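Local atomic coordinates of beta-n-acetylhexosaminidase (Streptococcus pneumoniae, PDB entry 4AZI), a protein that probably removes terminal beta-linked N-acetylhexosamine residues from glycans, as one of the two family 20 catalytic modules of the pneumococcal enzyme StrH. Residues A[241-253]-A[262-276]. The protein carries 2 engineered substitutions. Residues are numbered along the deposited sequence; the frame is centred on the assembly and turned at random.
With OAN (O-(2-acetamido-2-deoxy D-glucopyranosylidene) amino-N-phenylcarbamate), chain C.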
ATOM      1  N   PHE A 241      21.938  -1.505   2.293  1.00 15.25           N
ATOM      2  CA  PHE A 241      20.676  -0.772   2.110  1.00 14.17           C
ATOM      3  C   PHE A 241      20.371   0.123   3.310  1.00 14.29           C
ATOM      4  O   PHE A 241      20.847  -0.141   4.421  1.00 14.57           O
ATOM      5  CB  PHE A 241      19.512  -1.735   1.842  1.00 13.63           C
ATOM      6  CG  PHE A 241      19.564  -2.401   0.491  1.00 13.30           C
ATOM      7  CD1 PHE A 241      20.381  -3.512   0.272  1.00 13.11           C
ATOM      8  CD2 PHE A 241      18.789  -1.926  -0.569  1.00 12.99           C
ATOM      9  CE1 PHE A 241      20.429  -4.126  -0.976  1.00 12.92           C
ATOM     10  CE2 PHE A 241      18.825  -2.544  -1.818  1.00 12.84           C
ATOM     11  CZ  PHE A 241      19.652  -3.644  -2.024  1.00 12.74           C
ATOM     12  N   ASP A 242      19.599   1.185   3.057  1.00 14.09           N
ATOM     13  CA  ASP A 242      19.093   2.127   4.073  1.00 13.78           C
ATOM     14  C   ASP A 242      18.349   1.344   5.158  1.00 13.42           C
ATOM     15  O   ASP A 242      17.422   0.591   4.863  1.00 12.95           O
ATOM     16  CB  ASP A 242      18.160   3.144   3.384  1.00 14.29           C
ATOM     17  CG  ASP A 242      17.669   4.262   4.315  1.00 14.66           C
ATOM     18  OD1 ASP A 242      17.216   3.971   5.432  1.00 15.11           O
ATOM     19  OD2 ASP A 242      17.694   5.446   3.913  1.00 14.94           O
ATOM     20  N   LYS A 243      18.754   1.497   6.415  1.00 13.27           N
ATOM     21  CA  LYS A 243      18.126   0.702   7.481  1.00 13.05           C
ATOM     22  C   LYS A 243      16.771   1.255   7.970  1.00 12.23           C
ATOM     23  O   LYS A 243      16.066   0.581   8.707  1.00 12.28           O
ATOM     24  CB  LYS A 243      19.076   0.487   8.660  1.00 13.46           C
ATOM     25  CG  LYS A 243      20.430  -0.123   8.304  1.00 14.41           C
ATOM     26  CD  LYS A 243      20.313  -1.434   7.538  1.00 14.15           C
ATOM     27  CE  LYS A 243      21.686  -1.992   7.215  1.00 14.87           C
ATOM     28  NZ  LYS A 243      22.496  -1.072   6.357  1.00 15.86           N
ATOM     29  N   ASP A 244      16.408   2.464   7.549  1.00 11.87           N
ATOM     30  CA  ASP A 244      15.161   3.112   8.016  1.00 11.66           C
ATOM     31  C   ASP A 244      13.885   2.706   7.292  1.00 11.13           C
ATOM     32  O   ASP A 244      12.806   3.105   7.703  1.00 11.23           O
ATOM     33  CB  ASP A 244      15.268   4.638   7.938  1.00 12.24           C
ATOM     34  CG  ASP A 244      16.335   5.201   8.843  1.00 12.51           C
ATOM     35  OD1 ASP A 244      16.593   4.621   9.914  1.00 12.61           O
ATOM     36  OD2 ASP A 244      16.905   6.240   8.471  1.00 13.21           O
ATOM     37  N   VAL A 245      14.009   1.945   6.210  1.00 10.50           N
ATOM     38  CA  VAL A 245      12.844   1.539   5.407  1.00 10.13           C
ATOM     39  C   VAL A 245      11.943   0.566   6.174  1.00 10.09           C
ATOM     40  O   VAL A 245      12.428  -0.403   6.732  1.00 10.11           O
ATOM     41  CB  VAL A 245      13.287   0.917   4.057  1.00  9.95           C
ATOM     42  CG1 VAL A 245      12.087   0.367   3.281  1.00  9.79           C
ATOM     43  CG2 VAL A 245      14.065   1.944   3.220  1.00  9.46           C
ATOM     44  N   LEU A 246      10.636   0.842   6.202  1.00  9.87           N
ATOM     45  CA  LEU A 246       9.647  -0.117   6.686  1.00  9.81           C
ATOM     46  C   LEU A 246       9.443  -1.181   5.607  1.00  9.52           C
ATOM     47  O   LEU A 246       9.099  -0.855   4.486  1.00  9.59           O
ATOM     48  CB  LEU A 246       8.328   0.581   7.014  1.00 10.00           C
ATOM     49  CG  LEU A 246       7.158  -0.307   7.460  1.00 10.31           C
ATOM     50  CD1 LEU A 246       7.417  -0.986   8.807  1.00  9.98           C
ATOM     51  CD2 LEU A 246       5.874   0.498   7.501  1.00 10.41           C
ATOM     52  N   ILE A 247       9.680  -2.449   5.934  1.00  9.48           N
ATOM     53  CA  ILE A 247       9.680  -3.492   4.905  1.00  9.13           C
ATOM     54  C   ILE A 247       8.291  -4.150   4.797  1.00  9.24           C
ATOM     55  O   ILE A 247       7.791  -4.764   5.748  1.00  9.19           O
ATOM     56  CB  ILE A 247      10.769  -4.560   5.164  1.00  9.21           C
ATOM     57  CG1 ILE A 247      12.189  -3.944   5.331  1.00  9.28           C
ATOM     58  CG2 ILE A 247      10.732  -5.655   4.118  1.00  9.00           C
ATOM     59  CD1 ILE A 247      12.871  -3.485   4.056  1.00  9.17           C
ATOM     60  N   SER A 248       7.665  -4.021   3.641  1.00  9.13           N
ATOM     61  CA  SER A 248       6.415  -4.729   3.411  1.00  9.30           C
ATOM     62  C   SER A 248       6.773  -6.157   2.998  1.00  9.48           C
ATOM     63  O   SER A 248       7.087  -6.408   1.838  1.00  9.39           O
ATOM     64  CB  SER A 248       5.570  -4.004   2.365  1.00  9.04           C
ATOM     65  OG  SER A 248       4.416  -4.748   2.039  1.00  9.02           O
ATOM     66  N   TYR A 249       6.769  -7.076   3.967  1.00  9.92           N
ATOM     67  CA  TYR A 249       7.237  -8.451   3.736  1.00 10.51           C
ATOM     68  C   TYR A 249       6.105  -9.380   3.341  1.00 10.90           C
ATOM     69  O   TYR A 249       5.194  -9.636   4.129  1.00 10.95           O
ATOM     70  CB  TYR A 249       7.999  -9.034   4.951  1.00 10.98           C
ATOM     71  CG  TYR A 249       8.908 -10.179   4.541  1.00 11.12           C
ATOM     72  CD1 TYR A 249       8.386 -11.452   4.265  1.00 11.23           C
ATOM     73  CD2 TYR A 249      10.282  -9.987   4.383  1.00 11.06           C
ATOM     74  CE1 TYR A 249       9.211 -12.498   3.859  1.00 11.07           C
ATOM     75  CE2 TYR A 249      11.108 -11.026   3.973  1.00 11.06           C
ATOM     76  CZ  TYR A 249      10.561 -12.279   3.705  1.00 11.11           C
ATOM     77  OH  TYR A 249      11.375 -13.320   3.303  1.00 11.23           O
ATOM     78  N   TRP A 250       6.178  -9.902   2.118  1.00 11.22           N
ATOM     79  CA  TRP A 250       5.093 -10.708   1.576  1.00 11.35           C
ATOM     80  C   TRP A 250       5.466 -12.152   1.306  1.00 11.57           C
ATOM     81  O   TRP A 250       4.605 -13.017   1.339  1.00 11.60           O
ATOM     82  CB  TRP A 250       4.522 -10.043   0.331  1.00 11.34           C
ATOM     83  CG  TRP A 250       5.487 -10.049  -0.812  1.00 11.82           C
ATOM     84  CD1 TRP A 250       6.542  -9.168  -1.038  1.00 11.92           C
ATOM     85  CD2 TRP A 250       5.553 -11.017  -1.899  1.00 11.96           C
ATOM     86  NE1 TRP A 250       7.223  -9.512  -2.172  1.00 12.21           N
ATOM     87  CE2 TRP A 250       6.685 -10.612  -2.738  1.00 11.98           C
ATOM     88  CE3 TRP A 250       4.813 -12.131  -2.256  1.00 12.09           C
ATOM     89  CZ2 TRP A 250       7.034 -11.306  -3.882  1.00 12.16           C
ATOM     90  CZ3 TRP A 250       5.176 -12.828  -3.411  1.00 12.39           C
ATOM     91  CH2 TRP A 250       6.264 -12.427  -4.202  1.00 12.15           C
ATOM     92  N   SER A 251       6.742 -12.416   1.023  1.00 11.91           N
ATOM     93  CA  SER A 251       7.226 -13.779   0.703  1.00 12.20           C
ATOM     94  C   SER A 251       8.759 -13.853   0.711  1.00 12.28           C
ATOM     95  O   SER A 251       9.442 -12.846   0.493  1.00 11.49           O
ATOM     96  CB  SER A 251       6.650 -14.258  -0.649  1.00 12.78           C
ATOM     97  OG  SER A 251       7.254 -15.442  -1.138  1.00 13.50           O
ATOM     98  N   LYS A 252       9.289 -15.044   0.984  1.00 12.44           N
ATOM     99  CA  LYS A 252      10.729 -15.283   0.906  1.00 13.19           C
ATOM    100  C   LYS A 252      11.092 -15.809  -0.488  1.00 13.95           C
ATOM    101  O   LYS A 252      12.256 -16.071  -0.798  1.00 13.87           O
ATOM    102  CB  LYS A 252      11.184 -16.249   2.001  1.00 12.79           C
ATOM    103  CG  LYS A 252      12.695 -16.414   2.102  1.00 12.50           C
ATOM    104  CD  LYS A 252      13.112 -17.243   3.309  1.00 12.47           C
ATOM    105  CE  LYS A 252      13.101 -18.751   3.060  1.00 12.43           C
ATOM    106  NZ  LYS A 252      14.202 -19.238   2.163  1.00 12.52           N
ATOM    107  N   GLY A 253      10.077 -15.956  -1.320  1.00 15.07           N
ATOM    108  CA  GLY A 253      10.295 -16.240  -2.714  1.00 17.51           C
ATOM    109  C   GLY A 253      10.004 -17.667  -3.102  1.00 19.67           C
ATOM    110  O   GLY A 253       9.594 -18.499  -2.298  1.00 20.35           O
ATOM    111  N   PRO A 262      13.021 -13.191   6.585  1.00 11.76           N
ATOM    112  CA  PRO A 262      12.641 -12.197   7.588  1.00 11.94           C
ATOM    113  C   PRO A 262      13.619 -12.208   8.758  1.00 11.91           C
ATOM    114  O   PRO A 262      13.927 -11.142   9.300  1.00 11.78           O
ATOM    115  CB  PRO A 262      11.245 -12.647   8.047  1.00 11.65           C
ATOM    116  CG  PRO A 262      10.781 -13.620   7.034  1.00 11.91           C
ATOM    117  CD  PRO A 262      11.996 -14.238   6.428  1.00 11.87           C
ATOM    118  N   GLN A 263      14.102 -13.399   9.133  1.00 11.85           N
ATOM    119  CA  GLN A 263      15.145 -13.524  10.166  1.00 11.87           C
ATOM    120  C   GLN A 263      16.369 -12.672   9.805  1.00 12.07           C
ATOM    121  O   GLN A 263      16.861 -11.890  10.631  1.00 12.24           O
ATOM    122  CB  GLN A 263      15.590 -14.983  10.356  1.00 11.82           C
ATOM    123  CG  GLN A 263      14.563 -15.920  10.976  1.00 11.74           C
ATOM    124  CD  GLN A 263      13.866 -16.799   9.945  1.00 11.36           C
ATOM    125  OE1 GLN A 263      13.602 -16.370   8.825  1.00 10.95           O
ATOM    126  NE2 GLN A 263      13.582 -18.041  10.320  1.00 11.47           N
ATOM    127  N   TYR A 264      16.860 -12.832   8.574  1.00 11.86           N
ATOM    128  CA  TYR A 264      18.029 -12.086   8.117  1.00 11.67           C
ATOM    129  C   TYR A 264      17.823 -10.566   8.126  1.00 11.16           C
ATOM    130  O   TYR A 264      18.695  -9.828   8.580  1.00 11.11           O
ATOM    131  CB  TYR A 264      18.498 -12.539   6.730  1.00 11.44           C
ATOM    132  CG  TYR A 264      19.836 -11.931   6.363  1.00 11.72           C
ATOM    133  CD1 TYR A 264      21.025 -12.526   6.778  1.00 12.06           C
ATOM    134  CD2 TYR A 264      19.913 -10.742   5.641  1.00 11.67           C
ATOM    135  CE1 TYR A 264      22.254 -11.973   6.463  1.00 12.22           C
ATOM    136  CE2 TYR A 264      21.136 -10.179   5.315  1.00 12.06           C
ATOM    137  CZ  TYR A 264      22.302 -10.795   5.738  1.00 12.35           C
ATOM    138  OH  TYR A 264      23.521 -10.255   5.434  1.00 12.36           O
ATOM    139  N   LEU A 265      16.693 -10.106   7.599  1.00 10.66           N
ATOM    140  CA  LEU A 265      16.376  -8.670   7.597  1.00 10.67           C
ATOM    141  C   LEU A 265      16.189  -8.091   8.999  1.00 10.81           C
ATOM    142  O   LEU A 265      16.671  -6.996   9.270  1.00 11.05           O
ATOM    143  CB  LEU A 265      15.169  -8.361   6.705  1.00 10.23           C
ATOM    144  CG  LEU A 265      15.319  -8.653   5.210  1.00  9.90           C
ATOM    145  CD1 LEU A 265      13.994  -8.374   4.501  1.00  9.88           C
ATOM    146  CD2 LEU A 265      16.444  -7.829   4.609  1.00  9.85           C
ATOM    147  N   ALA A 266      15.525  -8.830   9.892  1.00 10.85           N
ATOM    148  CA  ALA A 266      15.418  -8.424  11.301  1.00 10.81           C
ATOM    149  C   ALA A 266      16.795  -8.212  11.920  1.00 11.13           C
ATOM    150  O   ALA A 266      17.014  -7.230  12.656  1.00 10.73           O
ATOM    151  CB  ALA A 266      14.626  -9.445  12.105  1.00 10.86           C
ATOM    152  N   SER A 267      17.717  -9.126  11.591  1.00 11.47           N
ATOM    153  CA  SER A 267      19.098  -9.078  12.062  1.00 11.96           C
ATOM    154  C   SER A 267      19.812  -7.787  11.627  1.00 12.39           C
ATOM    155  O   SER A 267      20.670  -7.275  12.345  1.00 12.58           O
ATOM    156  CB  SER A 267      19.871 -10.339  11.623  1.00 11.90           C
ATOM    157  OG  SER A 267      20.305 -10.274  10.271  1.00 11.58           O
ATOM    158  N   LYS A 268      19.418  -7.247  10.474  1.00 12.76           N
ATOM    159  CA  LYS A 268      19.947  -5.978   9.958  1.00 13.15           C
ATOM    160  C   LYS A 268      19.257  -4.739  10.533  1.00 13.08           C
ATOM    161  O   LYS A 268      19.543  -3.618  10.098  1.00 13.35           O
ATOM    162  CB  LYS A 268      19.840  -5.935   8.424  1.00 13.61           C
ATOM    163  CG  LYS A 268      20.783  -6.870   7.687  1.00 14.12           C
ATOM    164  CD  LYS A 268      22.217  -6.367   7.738  1.00 14.84           C
ATOM    165  CE  LYS A 268      23.128  -7.302   6.974  1.00 15.26           C
ATOM    166  NZ  LYS A 268      24.555  -7.013   7.275  1.00 15.29           N
ATOM    167  N   GLY A 269      18.343  -4.948  11.478  1.00 13.02           N
ATOM    168  CA  GLY A 269      17.617  -3.865  12.147  1.00 12.98           C
ATOM    169  C   GLY A 269      16.254  -3.491  11.563  1.00 12.85           C
ATOM    170  O   GLY A 269      15.627  -2.548  12.020  1.00 12.75           O
ATOM    171  N   TYR A 270      15.784  -4.220  10.561  1.00 12.92           N
ATOM    172  CA  TYR A 270      14.551  -3.813   9.870  1.00 13.08           C
ATOM    173  C   TYR A 270      13.276  -4.068  10.669  1.00 13.64           C
ATOM    174  O   TYR A 270      13.221  -4.988  11.482  1.00 13.79           O
ATOM    175  CB  TYR A 270      14.447  -4.483   8.504  1.00 12.97           C
ATOM    176  CG  TYR A 270      15.368  -3.890   7.468  1.00 12.50           C
ATOM    177  CD1 TYR A 270      15.164  -2.601   7.005  1.00 12.61           C
ATOM    178  CD2 TYR A 270      16.443  -4.616   6.954  1.00 12.57           C
ATOM    179  CE1 TYR A 270      15.982  -2.044   6.048  1.00 12.27           C
ATOM    180  CE2 TYR A 270      17.283  -4.060   5.998  1.00 12.41           C
ATOM    181  CZ  TYR A 270      17.039  -2.766   5.550  1.00 12.36           C
ATOM    182  OH  TYR A 270      17.839  -2.176   4.607  1.00 11.95           O
ATOM    183  N   LYS A 271      12.262  -3.236  10.435  1.00 13.85           N
ATOM    184  CA  LYS A 271      10.925  -3.450  10.988  1.00 13.79           C
ATOM    185  C   LYS A 271       9.973  -3.816   9.859  1.00 13.03           C
ATOM    186  O   LYS A 271      10.173  -3.387   8.728  1.00 12.77           O
ATOM    187  CB  LYS A 271      10.437  -2.195  11.699  1.00 15.01           C
ATOM    188  CG  LYS A 271      11.242  -1.862  12.943  1.00 16.42           C
ATOM    189  CD  LYS A 271      11.538  -0.380  13.030  1.00 17.71           C
ATOM    190  CE  LYS A 271      10.423   0.381  13.736  1.00 18.07           C
ATOM    191  NZ  LYS A 271      10.463   0.239  15.220  1.00 19.68           N
ATOM    192  N   PHE A 272       8.945  -4.601  10.175  1.00 12.00           N
ATOM    193  CA  PHE A 272       8.104  -5.207   9.149  1.00 11.32           C
ATOM    194  C   PHE A 272       6.668  -4.743   9.219  1.00 10.66           C
ATOM    195  O   PHE A 272       6.126  -4.586  10.307  1.00 11.03           O
ATOM    196  CB  PHE A 272       8.114  -6.747   9.276  1.00 11.66           C
ATOM    197  CG  PHE A 272       9.473  -7.371   9.115  1.00 12.11           C
ATOM    198  CD1 PHE A 272      10.090  -7.415   7.870  1.00 11.80           C
ATOM    199  CD2 PHE A 272      10.124  -7.939  10.202  1.00 11.94           C
ATOM    200  CE1 PHE A 272      11.331  -8.000   7.708  1.00 12.22           C
ATOM    201  CE2 PHE A 272      11.369  -8.525  10.049  1.00 12.38           C
ATOM    202  CZ  PHE A 272      11.974  -8.555   8.798  1.00 12.10           C
ATOM    203  N   LEU A 273       6.064  -4.533   8.055  1.00  9.63           N
ATOM    204  CA  LEU A 273       4.617  -4.544   7.922  1.00  8.99           C
ATOM    205  C   LEU A 273       4.276  -5.908   7.314  1.00  8.66           C
ATOM    206  O   LEU A 273       4.655  -6.187   6.167  1.00  8.21           O
ATOM    207  CB  LEU A 273       4.116  -3.397   7.037  1.00  8.66           C
ATOM    208  CG  LEU A 273       2.590  -3.375   6.766  1.00  8.99           C
ATOM    209  CD1 LEU A 273       1.781  -3.255   8.058  1.00  8.95           C
ATOM    210  CD2 LEU A 273       2.200  -2.275   5.786  1.00  8.42           C
ATOM    211  N   ASN A 274       3.617  -6.760   8.111  1.00  8.18           N
ATOM    212  CA  ASN A 274       3.330  -8.156   7.726  1.00  8.16           C
ATOM    213  C   ASN A 274       2.292  -8.230   6.606  1.00  8.14           C
ATOM    214  O   ASN A 274       1.092  -8.163   6.847  1.00  8.10           O
ATOM    215  CB  ASN A 274       2.892  -8.977   8.952  1.00  7.94           C
ATOM    216  CG  ASN A 274       2.650 -10.454   8.639  1.00  8.05           C
ATOM    217  OD1 ASN A 274       2.977 -10.951   7.557  1.00  8.07           O
ATOM    218  ND2 ASN A 274       2.076 -11.164   9.603  1.00  7.61           N
ATOM    219  N   THR A 275       2.789  -8.385   5.385  1.00  8.11           N
ATOM    220  CA  THR A 275       1.993  -8.305   4.175  1.00  8.19           C
ATOM    221  C   THR A 275       1.917  -9.689   3.537  1.00  8.31           C
ATOM    222  O   THR A 275       2.178  -9.863   2.344  1.00  8.16           O
ATOM    223  CB  THR A 275       2.634  -7.282   3.222  1.00  8.15           C
ATOM    224  OG1 THR A 275       2.841  -6.059   3.942  1.00  8.43           O
ATOM    225  CG2 THR A 275       1.758  -7.000   2.001  1.00  8.41           C
ATOM    226  N   ASN A 276       1.551 -10.674   4.354  1.00  8.49           N
ATOM    227  CA  ASN A 276       1.664 -12.080   3.969  1.00  8.86           C
ATOM    228  C   ASN A 276       0.941 -12.403   2.685  1.00  8.94           C
ATOM    229  O   ASN A 276      -0.240 -12.104   2.557  1.00  9.01           O
ATOM    230  CB  ASN A 276       1.133 -12.971   5.085  1.00  8.91           C
ATOM    231  CG  ASN A 276       1.791 -14.323   5.100  1.00  8.77           C
ATOM    232  OD1 ASN A 276       1.976 -14.943   4.060  1.00  8.80           O
ATOM    233  ND2 ASN A 276       2.170 -14.780   6.286  1.00  9.23           N
TER
HETATM  234  CAH OAN C2038       4.766  -7.388  -3.935  1.00 10.13           C
HETATM  235  CAG OAN C2038       3.775  -8.239  -4.743  1.00 10.25           C
HETATM  236  OAN OAN C2038       2.908  -8.884  -4.170  1.00 10.06           O
HETATM  237  NAI OAN C2038       3.949  -8.220  -6.066  1.00 10.69           N
HETATM  238  CAB OAN C2038       3.109  -8.950  -7.039  1.00 11.33           C
HETATM  239  CAC OAN C2038       1.855  -8.132  -7.350  1.00 11.22           C
HETATM  240  OAJ OAN C2038       2.166  -7.146  -8.343  1.00 11.11           O
HETATM  241  CAD OAN C2038       0.724  -9.022  -7.845  1.00 11.61           C
HETATM  242  OAK OAN C2038      -0.385  -8.183  -8.133  1.00 11.78           O
HETATM  243  CAE OAN C2038       0.343 -10.020  -6.741  1.00 11.69           C
HETATM  244  CAF OAN C2038      -0.756 -11.015  -7.127  1.00 12.02           C
HETATM  245  OAM OAN C2038      -0.301 -11.880  -8.172  1.00 12.22           O
HETATM  246  OAL OAN C2038       1.480 -10.782  -6.254  1.00 11.82           O
HETATM  247  CAA OAN C2038       2.750 -10.370  -6.552  1.00 11.89           C
HETATM  248  NAY OAN C2038       3.710 -11.256  -6.393  1.00 13.01           N
HETATM  249  OAQ OAN C2038       3.321 -12.491  -5.965  1.00 14.48           O
HETATM  250  CAP OAN C2038       4.101 -13.517  -6.417  1.00 14.97           C
HETATM  251  OAR OAN C2038       3.879 -14.667  -6.033  1.00 14.75           O
HETATM  252  NAO OAN C2038       5.079 -13.197  -7.278  1.00 16.09           N
HETATM  253  CAS OAN C2038       5.971 -14.055  -7.798  1.00 17.22           C
HETATM  254  CAT OAN C2038       7.324 -13.729  -7.700  1.00 17.14           C
HETATM  255  CAU OAN C2038       8.297 -14.579  -8.226  1.00 17.41           C
HETATM  256  CAV OAN C2038       7.919 -15.766  -8.852  1.00 17.79           C
HETATM  257  CAW OAN C2038       6.562 -16.101  -8.956  1.00 17.97           C
HETATM  258  CAX OAN C2038       5.587 -15.247  -8.433  1.00 17.48           C
HETATM  259  O   HOH W   1      14.705   0.053  11.112  1.00 22.49           O
HETATM  260  O   HOH W   2      12.703  -0.543   9.376  1.00 12.68           O
HETATM  261  O   HOH W   3       4.901 -11.877   5.626  1.00  8.13           O
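With its CG swung opposite the carbonyl carbon (chi1 -75°), Tyr270 lays its ring along the 241-253 chain, while Tyr249, its CG opposite the backbone N (chi1 -158°), sends its ring to helix 262-267. At the first of these sites the phenol of Tyr270 gives a hydrogen bond to the carbonyl of the turn before the strand, OH to Asp242 O at 2.8 Å, arriving from well above the carbonyl plane. Ile247 CD1 lies over one face of that same ring, 4.2 Å from its centroid, a CH-pi contact offset toward the rim. Tyr249 repeats the theme: Pro262 CG sits over a face of its ring, 3.9 Å from the centroid, and Leu265 CD1 meets the ring edge in plane. Its hydroxyl is held by Ala260 O, in the loop leading into the helix. Phe272 completes the apolar layer, its CD1 4.0 Å from Ile247 CB and its ring nearly perpendicular to that of Tyr249.

Parallel pairing ties the strands themselves: Ile247 N gives a nearly straight bond to Lys271 O (3.0 Å), and Ile247 O accepts from Leu273 N. Farther along, Leu273 O is gripped from opposite faces of its plane by Tyr249 N and by Thr275 OG1, which in turn accepts from Ser248 OG at 2.8 Å. This chain of hydroxyls lies on the other face of the sheet, toward Met325 of the next strand. Just beyond, the Trp250 indole, hydrogen-bonded through NE1 to Asp229, offers one face to the inhibitor's acetamido methyl, CAH. The whole is a beta-alpha-beta unit of the family 20 TIM barrel, in which helix 262-267 packs against the outside of the sixth and seventh strands while Trp250, just past the C-terminal end of the sixth, lines the inhibitor pocket.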